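Local coordinates for protein ribosomal large subunit pseudouridine synthase D (Escherichia coli, PDB 1PRZ) that converts specific uridines of 23S ribosomal RNA into pseudouridine, at residues T94-A99 and H206-R211; G109-P114 and R163-H168; P133-Y138 and R153-R158. One frame throughout, in Å; residues are numbered along the deposited sequence.

Contact 1: residues T94-A99 and H206-R211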
ATOM      1  N   THR A  94       7.797  -2.785 -10.945  1.00 29.08           N
ATOM      2  CA  THR A  94       7.557  -3.698  -9.814  1.00 28.31           C
ATOM      3  C   THR A  94       7.132  -2.910  -8.558  1.00 27.66           C
ATOM      4  O   THR A  94       7.857  -2.012  -8.090  1.00 27.35           O
ATOM      5  CB  THR A  94       8.819  -4.489  -9.462  1.00 28.44           C
ATOM      6  OG1 THR A  94       9.271  -5.198 -10.625  1.00 28.48           O
ATOM      7  CG2 THR A  94       8.531  -5.464  -8.313  1.00 28.54           C
ATOM      8  N   ARG A  95       5.960  -3.245  -8.032  1.00 26.92           N
ATOM      9  CA  ARG A  95       5.468  -2.598  -6.810  1.00 26.36           C
ATOM     10  C   ARG A  95       5.192  -3.701  -5.781  1.00 25.67           C
ATOM     11  O   ARG A  95       4.208  -4.438  -5.902  1.00 25.50           O
ATOM     12  CB  ARG A  95       4.202  -1.781  -7.093  1.00 26.62           C
ATOM     13  CG  ARG A  95       4.477  -0.510  -7.896  1.00 27.16           C
ATOM     14  CD  ARG A  95       3.188   0.160  -8.335  1.00 27.69           C
ATOM     15  NE  ARG A  95       2.521  -0.519  -9.447  1.00 28.34           N
ATOM     16  CZ  ARG A  95       1.376  -0.101  -9.996  1.00 28.64           C
ATOM     17  NH1 ARG A  95       0.772   0.991  -9.536  1.00 28.80           N
ATOM     18  NH2 ARG A  95       0.815  -0.777 -11.004  1.00 28.94           N
ATOM     19  N   GLU A  96       6.081  -3.814  -4.792  1.00 24.92           N
ATOM     20  CA  GLU A  96       5.926  -4.842  -3.768  1.00 24.36           C
ATOM     21  C   GLU A  96       5.373  -4.248  -2.469  1.00 23.80           C
ATOM     22  O   GLU A  96       5.682  -3.117  -2.109  1.00 23.42           O
ATOM     23  CB  GLU A  96       7.281  -5.520  -3.535  1.00 24.58           C
ATOM     24  CG  GLU A  96       7.252  -6.642  -2.538  1.00 24.96           C
ATOM     25  CD  GLU A  96       8.585  -7.350  -2.488  1.00 25.33           C
ATOM     26  OE1 GLU A  96       9.527  -6.791  -1.857  1.00 25.60           O
ATOM     27  OE2 GLU A  96       8.666  -8.437  -3.111  1.00 25.33           O
ATOM     28  N   TYR A  97       4.540  -5.028  -1.783  1.00 23.16           N
ATOM     29  CA  TYR A  97       3.899  -4.588  -0.553  1.00 22.83           C
ATOM     30  C   TYR A  97       4.086  -5.572   0.557  1.00 22.36           C
ATOM     31  O   TYR A  97       4.252  -6.755   0.294  1.00 21.98           O
ATOM     32  CB  TYR A  97       2.394  -4.491  -0.734  1.00 23.08           C
ATOM     33  CG  TYR A  97       1.937  -3.354  -1.568  1.00 23.51           C
ATOM     34  CD1 TYR A  97       1.373  -2.238  -0.963  1.00 23.81           C
ATOM     35  CD2 TYR A  97       2.026  -3.397  -2.974  1.00 23.89           C
ATOM     36  CE1 TYR A  97       0.886  -1.174  -1.727  1.00 24.22           C
ATOM     37  CE2 TYR A  97       1.542  -2.326  -3.748  1.00 24.19           C
ATOM     38  CZ  TYR A  97       0.971  -1.233  -3.105  1.00 24.29           C
ATOM     39  OH  TYR A  97       0.412  -0.188  -3.808  1.00 24.99           O
ATOM     40  N   GLU A  98       4.087  -5.067   1.787  1.00 22.06           N
ATOM     41  CA  GLU A  98       4.109  -5.929   2.962  1.00 21.95           C
ATOM     42  C   GLU A  98       2.728  -5.669   3.608  1.00 21.54           C
ATOM     43  O   GLU A  98       2.256  -4.531   3.650  1.00 20.93           O
ATOM     44  CB  GLU A  98       5.199  -5.543   3.947  1.00 22.69           C
ATOM     45  CG  GLU A  98       5.161  -6.452   5.137  1.00 24.01           C
ATOM     46  CD  GLU A  98       6.527  -6.922   5.568  1.00 24.87           C
ATOM     47  OE1 GLU A  98       7.350  -7.343   4.706  1.00 25.27           O
ATOM     48  OE2 GLU A  98       6.771  -6.884   6.795  1.00 25.70           O
ATOM     49  N   ALA A  99       2.101  -6.724   4.114  1.00 21.07           N
ATOM     50  CA  ALA A  99       0.780  -6.591   4.688  1.00 21.03           C
ATOM     51  C   ALA A  99       0.606  -7.598   5.795  1.00 21.02           C
ATOM     52  O   ALA A  99       1.323  -8.599   5.865  1.00 20.87           O
ATOM     53  CB  ALA A  99      -0.297  -6.861   3.603  1.00 20.82           C
ATOM     54  N   HIS A 206       1.654  -1.715   3.334  1.00 18.76           N
ATOM     55  CA  HIS A 206       2.782  -0.781   3.096  1.00 18.95           C
ATOM     56  C   HIS A 206       3.492  -1.059   1.763  1.00 19.11           C
ATOM     57  O   HIS A 206       3.871  -2.201   1.515  1.00 19.08           O
ATOM     58  CB  HIS A 206       3.790  -0.956   4.241  1.00 18.80           C
ATOM     59  CG  HIS A 206       5.044  -0.164   4.090  1.00 18.70           C
ATOM     60  ND1 HIS A 206       5.061   1.215   4.114  1.00 18.68           N
ATOM     61  CD2 HIS A 206       6.334  -0.555   3.928  1.00 18.74           C
ATOM     62  CE1 HIS A 206       6.303   1.640   3.974  1.00 18.60           C
ATOM     63  NE2 HIS A 206       7.097   0.588   3.861  1.00 18.62           N
ATOM     64  N   ALA A 207       3.664  -0.034   0.932  1.00 19.28           N
ATOM     65  CA  ALA A 207       4.347  -0.175  -0.363  1.00 19.67           C
ATOM     66  C   ALA A 207       5.835  -0.117   0.004  1.00 20.03           C
ATOM     67  O   ALA A 207       6.428   0.954   0.161  1.00 19.61           O
ATOM     68  CB  ALA A 207       3.950   0.986  -1.313  1.00 19.42           C
ATOM     69  N   THR A 208       6.401  -1.313   0.137  1.00 20.63           N
ATOM     70  CA  THR A 208       7.739  -1.518   0.618  1.00 21.47           C
ATOM     71  C   THR A 208       8.935  -1.469  -0.355  1.00 21.96           C
ATOM     72  O   THR A 208      10.037  -1.126   0.047  1.00 21.97           O
ATOM     73  CB  THR A 208       7.735  -2.853   1.441  1.00 21.60           C
ATOM     74  OG1 THR A 208       8.861  -2.873   2.330  1.00 22.11           O
ATOM     75  CG2 THR A 208       7.767  -4.068   0.498  1.00 21.53           C
HETATM   76  N   MSE A 209       8.714  -1.793  -1.622  1.00 22.65           N
HETATM   77  CA  MSE A 209       9.804  -1.811  -2.610  1.00 23.43           C
HETATM   78  C   MSE A 209       9.225  -1.398  -3.963  1.00 23.48           C
HETATM   79  O   MSE A 209       8.080  -1.711  -4.291  1.00 23.30           O
HETATM   80  CB  MSE A 209      10.437  -3.227  -2.679  1.00 24.11           C
HETATM   81  CG  MSE A 209      11.573  -3.354  -3.709  1.00 25.26           C
HETATM   82 SE   MSE A 209      10.883  -3.859  -5.428  1.00 27.37          SE
HETATM   83  CE  MSE A 209      10.917  -5.808  -5.158  1.00 26.40           C
ATOM     84  N   LEU A 210      10.022  -0.670  -4.733  1.00 23.72           N
ATOM     85  CA  LEU A 210       9.604  -0.178  -6.017  1.00 24.11           C
ATOM     86  C   LEU A 210      10.811  -0.295  -6.945  1.00 24.46           C
ATOM     87  O   LEU A 210      11.892   0.176  -6.613  1.00 24.31           O
ATOM     88  CB  LEU A 210       9.186   1.276  -5.864  1.00 24.22           C
ATOM     89  CG  LEU A 210       8.861   1.995  -7.152  1.00 24.21           C
ATOM     90  CD1 LEU A 210       7.681   1.324  -7.793  1.00 24.31           C
ATOM     91  CD2 LEU A 210       8.564   3.461  -6.825  1.00 24.40           C
ATOM     92  N   ARG A 211      10.623  -0.931  -8.089  1.00 24.91           N
ATOM     93  CA  ARG A 211      11.735  -1.092  -9.017  1.00 25.69           C
ATOM     94  C   ARG A 211      11.261  -0.724 -10.433  1.00 26.03           C
ATOM     95  O   ARG A 211      10.133  -1.026 -10.822  1.00 26.10           O
ATOM     96  CB  ARG A 211      12.248  -2.534  -8.935  1.00 25.99           C
ATOM     97  CG  ARG A 211      13.421  -2.852  -9.839  1.00 26.61           C
ATOM     98  CD  ARG A 211      13.518  -4.377 -10.014  1.00 27.26           C
ATOM     99  NE  ARG A 211      13.938  -5.016  -8.780  1.00 27.85           N
ATOM    100  CZ  ARG A 211      13.497  -6.204  -8.345  1.00 28.12           C
ATOM    101  NH1 ARG A 211      12.605  -6.887  -9.053  1.00 28.34           N
ATOM    102  NH2 ARG A 211      13.975  -6.703  -7.203  1.00 28.32           N
TER
HETATM  103  O   HOH W   1       9.460  -5.588   3.450  1.00 49.85           O
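Y97 lays one face of its ring over the backbone of A207: the CA of A207 stands 4.1 Å from the centroid of the Y97 ring and 28° off its normal, a CH-pi contact. On the same side of the ring, Y97 CE1 packs on A207 CB at 3.8 Å. Y97 shares its sheet face with R95 and L210; CG anti to its own carbonyl carbon (chi1 -72°) swings the ring over A207. R95 and L210 run side by side, R95 CG touching L210 CD1 at 3.7 Å.

The other face carries T94, E96 and E98 against R211, M209 and H206. The selenomethionine M209 is bent at chi2 and chi3, so that its CE reaches OE1 of E96 at 3.7 Å and CG2 of T94 at 4.0 Å. Opposite E96 the second strand fits in two residues, T208 and M209, as a classic beta bulge, and their N-H groups give weak bonds to E96 O; T208 CG2 then stands alongside E96 CG, 4.0 Å apart. One water joins E98 OE1 to T208 OG1.

Beyond the bulge the hydrogen-bonded pairs T94-R211 and E98-H206 hold the strands, with T94 N to R211 O at 2.9 Å. E96 is salt-bridged to R153 and R139, and E98 to R151. The buried carboxylates therefore face arginines of the neighbouring hairpin 135-143/147-154, and this surrounding charge would probably keep them ionised.

Contact 2: residues G109-P114 and R163-H168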
ATOM      1  N   GLY A 109       0.178 -17.578  -3.113  1.00 29.16           N
ATOM      2  CA  GLY A 109      -0.570 -17.831  -4.327  1.00 29.30           C
ATOM      3  C   GLY A 109      -0.829 -16.601  -5.185  1.00 29.46           C
ATOM      4  O   GLY A 109      -0.110 -15.584  -5.117  1.00 29.17           O
ATOM      5  N   THR A 110      -1.859 -16.707  -6.022  1.00 29.64           N
ATOM      6  CA  THR A 110      -2.220 -15.621  -6.913  1.00 29.87           C
ATOM      7  C   THR A 110      -3.712 -15.463  -6.915  1.00 30.04           C
ATOM      8  O   THR A 110      -4.449 -16.448  -6.892  1.00 29.97           O
ATOM      9  CB  THR A 110      -1.767 -15.909  -8.370  1.00 29.90           C
ATOM     10  OG1 THR A 110      -0.342 -16.012  -8.406  1.00 29.89           O
ATOM     11  CG2 THR A 110      -2.185 -14.777  -9.324  1.00 29.79           C
ATOM     12  N   VAL A 111      -4.150 -14.211  -6.883  1.00 30.23           N
ATOM     13  CA  VAL A 111      -5.562 -13.943  -6.969  1.00 30.52           C
ATOM     14  C   VAL A 111      -5.684 -13.260  -8.311  1.00 30.74           C
ATOM     15  O   VAL A 111      -5.106 -12.203  -8.546  1.00 30.62           O
ATOM     16  CB  VAL A 111      -6.100 -13.004  -5.880  1.00 30.46           C
ATOM     17  CG1 VAL A 111      -7.572 -12.752  -6.154  1.00 30.42           C
ATOM     18  CG2 VAL A 111      -5.929 -13.633  -4.478  1.00 30.38           C
ATOM     19  N   ASP A 112      -6.416 -13.908  -9.201  1.00 31.23           N
ATOM     20  CA  ASP A 112      -6.638 -13.398 -10.542  1.00 31.74           C
ATOM     21  C   ASP A 112      -8.155 -13.344 -10.696  1.00 31.94           C
ATOM     22  O   ASP A 112      -8.761 -14.332 -11.083  1.00 31.92           O
ATOM     23  CB  ASP A 112      -6.036 -14.367 -11.566  1.00 32.09           C
ATOM     24  CG  ASP A 112      -6.196 -13.881 -12.994  1.00 32.49           C
ATOM     25  OD1 ASP A 112      -7.116 -13.065 -13.271  1.00 32.58           O
ATOM     26  OD2 ASP A 112      -5.399 -14.321 -13.855  1.00 32.77           O
ATOM     27  N   GLU A 113      -8.750 -12.199 -10.346  1.00 32.18           N
ATOM     28  CA  GLU A 113     -10.200 -11.980 -10.412  1.00 32.43           C
ATOM     29  C   GLU A 113     -10.431 -10.510 -10.722  1.00 32.55           C
ATOM     30  O   GLU A 113      -9.840  -9.644 -10.073  1.00 32.47           O
ATOM     31  CB  GLU A 113     -10.831 -12.315  -9.067  1.00 32.70           C
ATOM     32  CG  GLU A 113     -10.486 -13.703  -8.520  1.00 33.17           C
ATOM     33  CD  GLU A 113     -11.234 -14.830  -9.215  1.00 33.51           C
ATOM     34  OE1 GLU A 113     -12.105 -14.540 -10.075  1.00 33.85           O
ATOM     35  OE2 GLU A 113     -10.957 -16.012  -8.898  1.00 33.79           O
ATOM     36  N   PRO A 114     -11.306 -10.197 -11.701  1.00 32.65           N
ATOM     37  CA  PRO A 114     -11.587  -8.803 -12.082  1.00 32.76           C
ATOM     38  C   PRO A 114     -12.207  -7.983 -10.940  1.00 32.87           C
ATOM     39  O   PRO A 114     -12.820  -8.522 -10.023  1.00 32.71           O
ATOM     40  CB  PRO A 114     -12.538  -8.940 -13.280  1.00 32.82           C
ATOM     41  CG  PRO A 114     -12.328 -10.355 -13.758  1.00 32.85           C
ATOM     42  CD  PRO A 114     -12.144 -11.123 -12.475  1.00 32.77           C
ATOM     43  N   ARG A 163      -6.456  -4.867  -1.009  1.00 21.56           N
ATOM     44  CA  ARG A 163      -7.463  -4.990   0.025  1.00 22.01           C
ATOM     45  C   ARG A 163      -8.675  -5.838  -0.402  1.00 22.20           C
ATOM     46  O   ARG A 163      -9.149  -6.681   0.381  1.00 22.03           O
ATOM     47  CB  ARG A 163      -7.966  -3.622   0.445  1.00 22.09           C
ATOM     48  CG  ARG A 163      -6.988  -2.800   1.184  1.00 22.49           C
ATOM     49  CD  ARG A 163      -7.830  -1.804   1.996  1.00 23.29           C
ATOM     50  NE  ARG A 163      -7.874  -0.546   1.365  1.00 23.47           N
ATOM     51  CZ  ARG A 163      -8.721   0.421   1.684  1.00 23.40           C
ATOM     52  NH1 ARG A 163      -9.639   0.286   2.654  1.00 23.29           N
ATOM     53  NH2 ARG A 163      -8.596   1.542   1.032  1.00 23.47           N
ATOM     54  N   VAL A 164      -9.184  -5.614  -1.619  1.00 22.51           N
ATOM     55  CA  VAL A 164     -10.366  -6.374  -2.039  1.00 22.96           C
ATOM     56  C   VAL A 164     -10.015  -7.815  -2.407  1.00 23.04           C
ATOM     57  O   VAL A 164     -10.777  -8.725  -2.113  1.00 23.05           O
ATOM     58  CB  VAL A 164     -11.157  -5.674  -3.185  1.00 23.11           C
ATOM     59  CG1 VAL A 164     -10.436  -5.783  -4.508  1.00 23.43           C
ATOM     60  CG2 VAL A 164     -12.549  -6.332  -3.299  1.00 23.57           C
ATOM     61  N   HIS A 165      -8.831  -8.031  -2.984  1.00 23.21           N
ATOM     62  CA  HIS A 165      -8.435  -9.394  -3.322  1.00 23.40           C
ATOM     63  C   HIS A 165      -8.234 -10.227  -2.072  1.00 23.49           C
ATOM     64  O   HIS A 165      -8.650 -11.397  -2.023  1.00 23.33           O
ATOM     65  CB  HIS A 165      -7.148  -9.412  -4.157  1.00 23.63           C
ATOM     66  CG  HIS A 165      -7.386  -9.356  -5.630  1.00 23.79           C
ATOM     67  ND1 HIS A 165      -8.650  -9.475  -6.180  1.00 24.10           N
ATOM     68  CD2 HIS A 165      -6.531  -9.231  -6.670  1.00 23.79           C
ATOM     69  CE1 HIS A 165      -8.558  -9.424  -7.498  1.00 24.04           C
ATOM     70  NE2 HIS A 165      -7.284  -9.275  -7.823  1.00 24.41           N
HETATM   71  N   MSE A 166      -7.582  -9.641  -1.060  1.00 23.49           N
HETATM   72  CA  MSE A 166      -7.363 -10.378   0.173  1.00 23.75           C
HETATM   73  C   MSE A 166      -8.714 -10.652   0.837  1.00 23.96           C
HETATM   74  O   MSE A 166      -8.986 -11.769   1.306  1.00 24.01           O
HETATM   75  CB  MSE A 166      -6.431  -9.603   1.118  1.00 23.67           C
HETATM   76  CG  MSE A 166      -4.955  -9.584   0.626  1.00 23.66           C
HETATM   77 SE   MSE A 166      -4.171 -11.401   0.314  1.00 24.25          SE
HETATM   78  CE  MSE A 166      -4.471 -11.515  -1.605  1.00 23.64           C
ATOM     79  N   ALA A 167      -9.568  -9.641   0.896  1.00 24.11           N
ATOM     80  CA  ALA A 167     -10.875  -9.882   1.500  1.00 24.43           C
ATOM     81  C   ALA A 167     -11.603 -10.994   0.727  1.00 24.52           C
ATOM     82  O   ALA A 167     -12.278 -11.822   1.333  1.00 24.63           O
ATOM     83  CB  ALA A 167     -11.711  -8.614   1.494  1.00 24.34           C
ATOM     84  N   HIS A 168     -11.444 -11.003  -0.594  1.00 24.65           N
ATOM     85  CA  HIS A 168     -12.080 -11.979  -1.478  1.00 24.97           C
ATOM     86  C   HIS A 168     -11.710 -13.396  -1.072  1.00 25.10           C
ATOM     87  O   HIS A 168     -12.567 -14.268  -1.027  1.00 25.31           O
ATOM     88  CB  HIS A 168     -11.686 -11.744  -2.946  1.00 25.25           C
ATOM     89  CG  HIS A 168     -12.283 -12.741  -3.899  1.00 25.68           C
ATOM     90  ND1 HIS A 168     -13.623 -12.743  -4.239  1.00 25.79           N
ATOM     91  CD2 HIS A 168     -11.737 -13.815  -4.520  1.00 25.66           C
ATOM     92  CE1 HIS A 168     -13.878 -13.779  -5.023  1.00 25.88           C
ATOM     93  NE2 HIS A 168     -12.750 -14.447  -5.209  1.00 25.89           N
TER
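V111 and H165 form the centre of this contact, where helix 161-168 lies against strand 109-117 of the antiparallel sheet in the pseudouridine synthase catalytic domain. The CA atoms of V111 and H165, 6.5 Å apart, are the closest CA pair across the two segments.

Apolar and CH-pi contacts carry the packing. V111 CG1 sits over the middle of one face of the H165 ring, 3.5 Å from its centroid and 13° off the normal. The side chains of V111 and H165 reach past one another, pointing opposite ways, and the valine methyl covers the imidazole face. The two valine branches divide the helix surface between them: CG1, opposite the backbone N (chi1 177°), takes the ring, while CG2 turns to M166. That selenomethionine leaves the helix pointing away from the strand, but bends at chi2 and chi3 bring its methyl back, M166 CE resting 3.9 Å from V111 CG2. A peripheral van der Waals contact lies at the solvent side, where E113 crosses H168 at about a right angle, with E113 CG 4.1 Å from H168 NE2 and the carboxylate and ring planes 46° apart. V127 touches E113, H165 and H168.

Among polar atoms no hydrogen bond forms across the pair. The close placing of E113 O by the H165 ring is doubtful, and H165 NE2 makes a weak bond to A134 O instead.

Further along the helix R163 forms salt bridges with D65, the probable catalytic aspartate, and with D176, so the helix packed here also presents an active-site partner. Against the strand, H165 ND1 is buried without a polar partner, V111 CG1 lying 3.4 Å from it.

Contact 3: residues P133-Y138 and R153-R158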
ATOM      1  N   PRO A 133      -9.726  -6.630 -15.370  1.00 35.26           N
ATOM      2  CA  PRO A 133      -8.831  -7.710 -14.926  1.00 34.35           C
ATOM      3  C   PRO A 133      -7.855  -7.260 -13.850  1.00 33.36           C
ATOM      4  O   PRO A 133      -7.285  -6.174 -13.917  1.00 33.27           O
ATOM      5  CB  PRO A 133      -8.115  -8.160 -16.228  1.00 34.60           C
ATOM      6  CG  PRO A 133      -8.331  -6.979 -17.217  1.00 34.86           C
ATOM      7  CD  PRO A 133      -9.767  -6.563 -16.844  1.00 35.11           C
ATOM      8  N   ALA A 134      -7.657  -8.111 -12.854  1.00 32.32           N
ATOM      9  CA  ALA A 134      -6.746  -7.767 -11.772  1.00 31.09           C
ATOM     10  C   ALA A 134      -6.027  -9.028 -11.308  1.00 30.21           C
ATOM     11  O   ALA A 134      -6.628 -10.093 -11.152  1.00 30.13           O
ATOM     12  CB  ALA A 134      -7.513  -7.134 -10.626  1.00 30.97           C
ATOM     13  N   VAL A 135      -4.729  -8.895 -11.087  1.00 29.24           N
ATOM     14  CA  VAL A 135      -3.915 -10.022 -10.673  1.00 28.21           C
ATOM     15  C   VAL A 135      -2.992  -9.546  -9.550  1.00 27.47           C
ATOM     16  O   VAL A 135      -2.261  -8.553  -9.702  1.00 27.33           O
ATOM     17  CB  VAL A 135      -3.043 -10.544 -11.864  1.00 28.25           C
ATOM     18  CG1 VAL A 135      -2.170 -11.721 -11.408  1.00 28.20           C
ATOM     19  CG2 VAL A 135      -3.935 -11.003 -13.029  1.00 28.28           C
ATOM     20  N   THR A 136      -3.061 -10.255  -8.422  1.00 26.52           N
ATOM     21  CA  THR A 136      -2.237  -9.971  -7.259  1.00 25.62           C
ATOM     22  C   THR A 136      -1.519 -11.248  -6.870  1.00 25.21           C
ATOM     23  O   THR A 136      -2.150 -12.291  -6.736  1.00 25.14           O
ATOM     24  CB  THR A 136      -3.076  -9.567  -6.033  1.00 25.50           C
ATOM     25  OG1 THR A 136      -3.797  -8.370  -6.319  1.00 25.00           O
ATOM     26  CG2 THR A 136      -2.152  -9.356  -4.806  1.00 25.21           C
ATOM     27  N   HIS A 137      -0.211 -11.161  -6.675  1.00 24.78           N
ATOM     28  CA  HIS A 137       0.576 -12.339  -6.273  1.00 24.52           C
ATOM     29  C   HIS A 137       0.954 -12.132  -4.822  1.00 24.23           C
ATOM     30  O   HIS A 137       1.319 -11.014  -4.447  1.00 24.10           O
ATOM     31  CB  HIS A 137       1.867 -12.457  -7.104  1.00 24.51           C
ATOM     32  CG  HIS A 137       1.615 -12.590  -8.573  1.00 24.59           C
ATOM     33  ND1 HIS A 137       0.910 -13.647  -9.102  1.00 24.46           N
ATOM     34  CD2 HIS A 137       1.900 -11.761  -9.609  1.00 24.54           C
ATOM     35  CE1 HIS A 137       0.761 -13.464 -10.406  1.00 24.44           C
ATOM     36  NE2 HIS A 137       1.352 -12.331 -10.739  1.00 24.46           N
ATOM     37  N   TYR A 138       0.888 -13.194  -4.021  1.00 24.08           N
ATOM     38  CA  TYR A 138       1.226 -13.069  -2.614  1.00 24.03           C
ATOM     39  C   TYR A 138       2.013 -14.265  -2.075  1.00 24.00           C
ATOM     40  O   TYR A 138       1.825 -15.404  -2.531  1.00 23.81           O
ATOM     41  CB  TYR A 138      -0.045 -12.836  -1.778  1.00 24.22           C
ATOM     42  CG  TYR A 138      -1.049 -13.974  -1.799  1.00 24.59           C
ATOM     43  CD1 TYR A 138      -1.103 -14.912  -0.757  1.00 24.77           C
ATOM     44  CD2 TYR A 138      -1.939 -14.119  -2.853  1.00 24.64           C
ATOM     45  CE1 TYR A 138      -2.025 -15.972  -0.768  1.00 24.72           C
ATOM     46  CE2 TYR A 138      -2.871 -15.176  -2.868  1.00 24.83           C
ATOM     47  CZ  TYR A 138      -2.902 -16.088  -1.827  1.00 24.76           C
ATOM     48  OH  TYR A 138      -3.832 -17.097  -1.826  1.00 24.86           O
ATOM     49  N   ARG A 153       2.867  -8.657  -4.783  1.00 25.55           N
ATOM     50  CA  ARG A 153       3.338  -7.904  -5.936  1.00 26.48           C
ATOM     51  C   ARG A 153       2.159  -7.670  -6.851  1.00 27.04           C
ATOM     52  O   ARG A 153       1.368  -8.587  -7.109  1.00 26.72           O
ATOM     53  CB  ARG A 153       4.464  -8.626  -6.682  1.00 26.69           C
ATOM     54  CG  ARG A 153       5.718  -8.598  -5.858  1.00 27.18           C
ATOM     55  CD  ARG A 153       6.965  -8.857  -6.643  1.00 27.67           C
ATOM     56  NE  ARG A 153       8.088  -8.926  -5.713  1.00 27.98           N
ATOM     57  CZ  ARG A 153       9.306  -9.315  -6.059  1.00 28.30           C
ATOM     58  NH1 ARG A 153       9.540  -9.648  -7.326  1.00 28.42           N
ATOM     59  NH2 ARG A 153      10.253  -9.431  -5.125  1.00 28.38           N
ATOM     60  N   LEU A 154       2.056  -6.415  -7.299  1.00 27.84           N
ATOM     61  CA  LEU A 154       1.004  -5.948  -8.177  1.00 28.85           C
ATOM     62  C   LEU A 154       1.363  -6.147  -9.654  1.00 29.56           C
ATOM     63  O   LEU A 154       2.363  -5.601 -10.121  1.00 29.62           O
ATOM     64  CB  LEU A 154       0.748  -4.446  -7.920  1.00 28.82           C
ATOM     65  CG  LEU A 154       0.065  -3.987  -6.603  1.00 28.85           C
ATOM     66  CD1 LEU A 154      -0.031  -2.442  -6.580  1.00 28.78           C
ATOM     67  CD2 LEU A 154      -1.327  -4.592  -6.473  1.00 28.51           C
ATOM     68  N   GLU A 155       0.555  -6.930 -10.373  1.00 30.37           N
ATOM     69  CA  GLU A 155       0.756  -7.120 -11.809  1.00 31.32           C
ATOM     70  C   GLU A 155      -0.075  -5.989 -12.448  1.00 31.60           C
ATOM     71  O   GLU A 155       0.357  -5.315 -13.410  1.00 31.71           O
ATOM     72  CB  GLU A 155       0.239  -8.502 -12.238  1.00 31.80           C
ATOM     73  CG  GLU A 155       0.728  -8.925 -13.607  1.00 32.61           C
ATOM     74  CD  GLU A 155       0.473 -10.383 -13.912  1.00 33.03           C
ATOM     75  OE1 GLU A 155       1.091 -11.262 -13.265  1.00 33.37           O
ATOM     76  OE2 GLU A 155      -0.353 -10.681 -14.807  1.00 33.63           O
ATOM     77  N   THR A 156      -1.287  -5.815 -11.902  1.00 31.86           N
ATOM     78  CA  THR A 156      -2.212  -4.732 -12.281  1.00 31.83           C
ATOM     79  C   THR A 156      -2.297  -3.821 -11.029  1.00 31.82           C
ATOM     80  O   THR A 156      -1.883  -4.229  -9.939  1.00 31.90           O
ATOM     81  CB  THR A 156      -3.643  -5.243 -12.619  1.00 31.79           C
ATOM     82  OG1 THR A 156      -4.149  -6.033 -11.541  1.00 31.54           O
ATOM     83  CG2 THR A 156      -3.651  -6.080 -13.910  1.00 31.88           C
ATOM     84  N   GLY A 157      -2.818  -2.600 -11.171  1.00 31.70           N
ATOM     85  CA  GLY A 157      -2.921  -1.719 -10.014  1.00 31.42           C
ATOM     86  C   GLY A 157      -4.288  -1.068  -9.819  1.00 31.20           C
ATOM     87  O   GLY A 157      -4.377   0.159  -9.680  1.00 31.37           O
ATOM     88  N   ARG A 158      -5.358  -1.863  -9.791  1.00 30.88           N
ATOM     89  CA  ARG A 158      -6.693  -1.297  -9.612  1.00 30.43           C
ATOM     90  C   ARG A 158      -6.957  -0.721  -8.210  1.00 29.74           C
ATOM     91  O   ARG A 158      -6.203  -0.958  -7.231  1.00 29.56           O
ATOM     92  CB  ARG A 158      -7.781  -2.344  -9.891  1.00 31.06           C
ATOM     93  CG  ARG A 158      -7.538  -3.242 -11.105  1.00 32.01           C
ATOM     94  CD  ARG A 158      -7.478  -2.474 -12.408  1.00 32.81           C
ATOM     95  NE  ARG A 158      -7.519  -3.404 -13.535  1.00 33.68           N
ATOM     96  CZ  ARG A 158      -7.232  -3.080 -14.792  1.00 33.98           C
ATOM     97  NH1 ARG A 158      -6.879  -1.831 -15.085  1.00 34.34           N
ATOM     98  NH2 ARG A 158      -7.293  -4.007 -15.751  1.00 34.00           N
TER
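R158 lays its guanidinium beside the ring of P133, with NH2 3.5 Å from P133 CG, at the open end of the beta hairpin formed by strands 135-143 and 147-154. It grips P133 O side-on: R158 NE and NH2 each lie 2.8 Å from that oxygen, NH2 on a lone pair in the carbonyl plane and NE tilted from it. Both bonds are bent, as expected when two donors share one acceptor. A leucine here would probably leave P133 O without either donor and the loop ends freer to part.

Next along, chi1 of 54° holds T156 OG1 toward the opposite segment, where it accepts V135 N at 3.0 Å; Q161 also bonds it. H137 and R153 follow as a hydrogen-bonded antiparallel pair, R153 N to H137 O being 2.8 Å.

Beside that pair the H137 ring is pinned at both nitrogens, since T110 bonds ND1, which should fix its rotation. V135 CG1 packs on the E155 carboxylate. From H137 NE2 a nearly straight bond (168°) runs in the ring plane to E155 OE1, 2.8 Å away, meeting the anti side of the carboxylate 34° out of its plane.

Contact 3 links the other two through the large antiparallel sheet: its centre is 12 Å from that of contact 1 and 8 Å from that of contact 2, whereas contacts 1 and 2 are 16 Å apart and do not touch. Toward contact 1 the join is strand pairing, probably R95 O to L154 N, plus the salt bridge E96 OE2 to R153 NE at 2.7 Å; toward contact 2 it is strand pairing, V111 N to T136 O at 2.8 Å, and T110 OG1 to H137 ND1, also 2.8 Å. All three lie near D65, the probable catalytic residue: R163 of contact 2 reaches it by a salt bridge, while Y97 and L154 are about 8 and 9 Å away, side chain to side chain.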